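Local coordinates for protein cyclodipeptide synthetase (Mycobacterium tuberculosis, PDB 2X9Q) that probably joins two tyrosyl groups delivered by tyrosyl-tRNA into cyclo(L-tyrosyl-L-tyrosyl), an intermediate on the way to mycocyclosin, without using ATP, at residues R67-Q72 with P258-L263. Sequence-based numbering, arbitrary orientation.
Sequences RPFTQQ and PLAEML
The ring of F69 meets A260 through one face, and that single aromatic side chain bridges two backbones whose CA atoms, F69 to A260, stand 8.0 Å apart. A260 CB sits over the ring, displaced toward its rim, in a CH-pi contact 3.8 Å from the centroid and 17° off the normal; the closest ring atom is F69 CZ, 3.6 Å from A260 CB. With CG anti to the backbone N (chi1 -170°), the F69 side chain reaches across to the short helix 260-263. The far rim of the ring also lies against the backbone there: F69 CE2 is 3.6 Å from A260 O, and F69 CZ comes within 4.0 Å of E261 N, which approaches obliquely. In the fold, consistent with the Rossmann-like HUP clan, F69 follows strand 64-68 directly, whereas A260 begins a helix beyond strand 249-253. Between these two strands in the sheet runs strand 276-283, whose I280 touches F69 and whose H278 touches A260. T70 is the N-cap of helix 71-79; its OG1 accepts a hydrogen bond from C73 N and a weak one from Q72 N. L259 O accepts from both M262 N and L263 N, within the turn that carries A260.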
loop_
_atom_site.group_PDB
_atom_site.type_symbol
_atom_site.label_atom_id
_atom_site.label_comp_id
_atom_site.label_asym_id
_atom_site.label_seq_id
_atom_site.Cartn_x
_atom_site.Cartn_y
_atom_site.Cartn_z
ATOM N N ARG A 67 -5.278 3.578 -13.091
ATOM C CA ARG A 67 -6.716 3.400 -12.895
ATOM C C ARG A 67 -7.130 3.796 -11.470
ATOM O O ARG A 67 -7.047 2.971 -10.488
ATOM C CB ARG A 67 -7.121 1.973 -13.251
ATOM C CG ARG A 67 -8.686 1.849 -13.273
ATOM C CD ARG A 67 -9.207 0.485 -13.763
ATOM N NE ARG A 67 -8.638 -0.679 -13.037
ATOM C CZ ARG A 67 -8.982 -1.111 -11.805
ATOM N NH1 ARG A 67 -9.912 -0.480 -11.062
ATOM N NH2 ARG A 67 -8.414 -2.224 -11.307
ATOM N N PRO A 68 -7.616 5.047 -11.333
ATOM C CA PRO A 68 -8.102 5.434 -9.998
ATOM C C PRO A 68 -9.289 4.562 -9.590
ATOM O O PRO A 68 -10.126 4.185 -10.420
ATOM C CB PRO A 68 -8.492 6.922 -10.154
ATOM C CG PRO A 68 -7.670 7.372 -11.454
ATOM C CD PRO A 68 -7.798 6.130 -12.333
ATOM N N PHE A 69 -9.351 4.260 -8.308
ATOM C CA PHE A 69 -10.342 3.313 -7.825
ATOM C C PHE A 69 -11.778 3.924 -7.846
ATOM O O PHE A 69 -12.673 3.206 -8.216
ATOM C CB PHE A 69 -10.015 2.850 -6.398
ATOM C CG PHE A 69 -10.871 1.697 -5.939
ATOM C CD1 PHE A 69 -10.661 0.410 -6.458
ATOM C CD2 PHE A 69 -11.846 1.901 -4.973
ATOM C CE1 PHE A 69 -11.426 -0.667 -6.036
ATOM C CE2 PHE A 69 -12.677 0.836 -4.523
ATOM C CZ PHE A 69 -12.428 -0.473 -5.037
ATOM N N THR A 70 -11.948 5.201 -7.481
ATOM C CA THR A 70 -13.246 5.883 -7.565
ATOM C C THR A 70 -13.099 7.206 -8.355
ATOM O O THR A 70 -11.996 7.680 -8.588
ATOM C CB THR A 70 -13.864 6.327 -6.188
ATOM O OG1 THR A 70 -12.995 7.335 -5.584
ATOM C CG2 THR A 70 -14.084 5.099 -5.266
ATOM N N GLN A 71 -14.230 7.855 -8.664
ATOM C CA GLN A 71 -14.150 9.179 -9.341
ATOM C C GLN A 71 -13.481 10.204 -8.452
ATOM O O GLN A 71 -12.896 11.195 -8.946
ATOM C CB GLN A 71 -15.542 9.713 -9.570
ATOM C CG GLN A 71 -16.414 8.848 -10.377
ATOM C CD GLN A 71 -17.737 9.623 -10.685
ATOM O OE1 GLN A 71 -17.746 10.492 -11.578
ATOM N NE2 GLN A 71 -18.792 9.366 -9.909
ATOM N N GLN A 72 -13.599 10.054 -7.131
ATOM C CA GLN A 72 -12.926 11.036 -6.294
ATOM C C GLN A 72 -11.379 10.790 -6.227
ATOM O O GLN A 72 -10.596 11.739 -6.159
ATOM C CB GLN A 72 -13.508 10.969 -4.883
ATOM C CG GLN A 72 -15.005 11.517 -4.926
ATOM C CD GLN A 72 -15.721 11.499 -3.600
ATOM O OE1 GLN A 72 -16.932 11.655 -3.582
ATOM N NE2 GLN A 72 -14.997 11.372 -2.473
ATOM N N PRO A 258 -6.878 -5.025 -0.902
ATOM C CA PRO A 258 -7.971 -5.919 -0.488
ATOM C C PRO A 258 -9.111 -5.199 0.281
ATOM O O PRO A 258 -10.285 -5.577 0.099
ATOM C CB PRO A 258 -7.293 -6.913 0.475
ATOM C CG PRO A 258 -5.819 -6.936 -0.005
ATOM C CD PRO A 258 -5.571 -5.430 -0.333
ATOM N N LEU A 259 -8.798 -4.162 1.045
ATOM C CA LEU A 259 -9.841 -3.440 1.767
ATOM C C LEU A 259 -10.436 -2.245 0.981
ATOM O O LEU A 259 -11.314 -1.526 1.511
ATOM C CB LEU A 259 -9.304 -2.944 3.096
ATOM C CG LEU A 259 -8.923 -4.104 4.054
ATOM C CD1 LEU A 259 -8.727 -3.434 5.318
ATOM C CD2 LEU A 259 -10.075 -5.204 4.276
ATOM N N ALA A 260 -9.953 -2.009 -0.241
ATOM C CA ALA A 260 -10.472 -0.865 -1.038
ATOM C C ALA A 260 -11.969 -0.736 -1.105
ATOM O O ALA A 260 -12.502 0.355 -0.986
ATOM C CB ALA A 260 -9.884 -0.845 -2.463
ATOM N N GLU A 261 -12.668 -1.851 -1.265
ATOM C CA GLU A 261 -14.086 -1.866 -1.388
ATOM C C GLU A 261 -14.766 -1.282 -0.179
ATOM O O GLU A 261 -15.895 -0.767 -0.268
ATOM C CB GLU A 261 -14.507 -3.367 -1.621
ATOM C CG GLU A 261 -15.969 -3.585 -1.614
ATOM C CD GLU A 261 -16.284 -5.116 -1.684
ATOM O OE1 GLU A 261 -16.049 -5.689 -2.736
ATOM O OE2 GLU A 261 -16.714 -5.692 -0.665
HETATM N N MSE A 262 -14.136 -1.384 0.990
HETATM C CA MSE A 262 -14.678 -0.744 2.192
HETATM C C MSE A 262 -14.169 0.718 2.359
HETATM O O MSE A 262 -14.966 1.664 2.581
HETATM C CB MSE A 262 -14.236 -1.519 3.453
HETATM C CG MSE A 262 -14.742 -0.888 4.710
HETATM SE SE MSE A 262 -14.208 -1.912 6.273
HETATM C CE MSE A 262 -15.365 -3.504 5.934
ATOM N N LEU A 263 -12.829 0.903 2.299
ATOM C CA LEU A 263 -12.214 2.195 2.683
ATOM C C LEU A 263 -12.619 3.336 1.743
ATOM O O LEU A 263 -12.707 4.507 2.182
ATOM C CB LEU A 263 -10.698 2.086 2.625
ATOM C CG LEU A 263 -10.025 0.990 3.469
ATOM C CD1 LEU A 263 -8.530 1.347 3.631
ATOM C CD2 LEU A 263 -10.739 0.852 4.785
#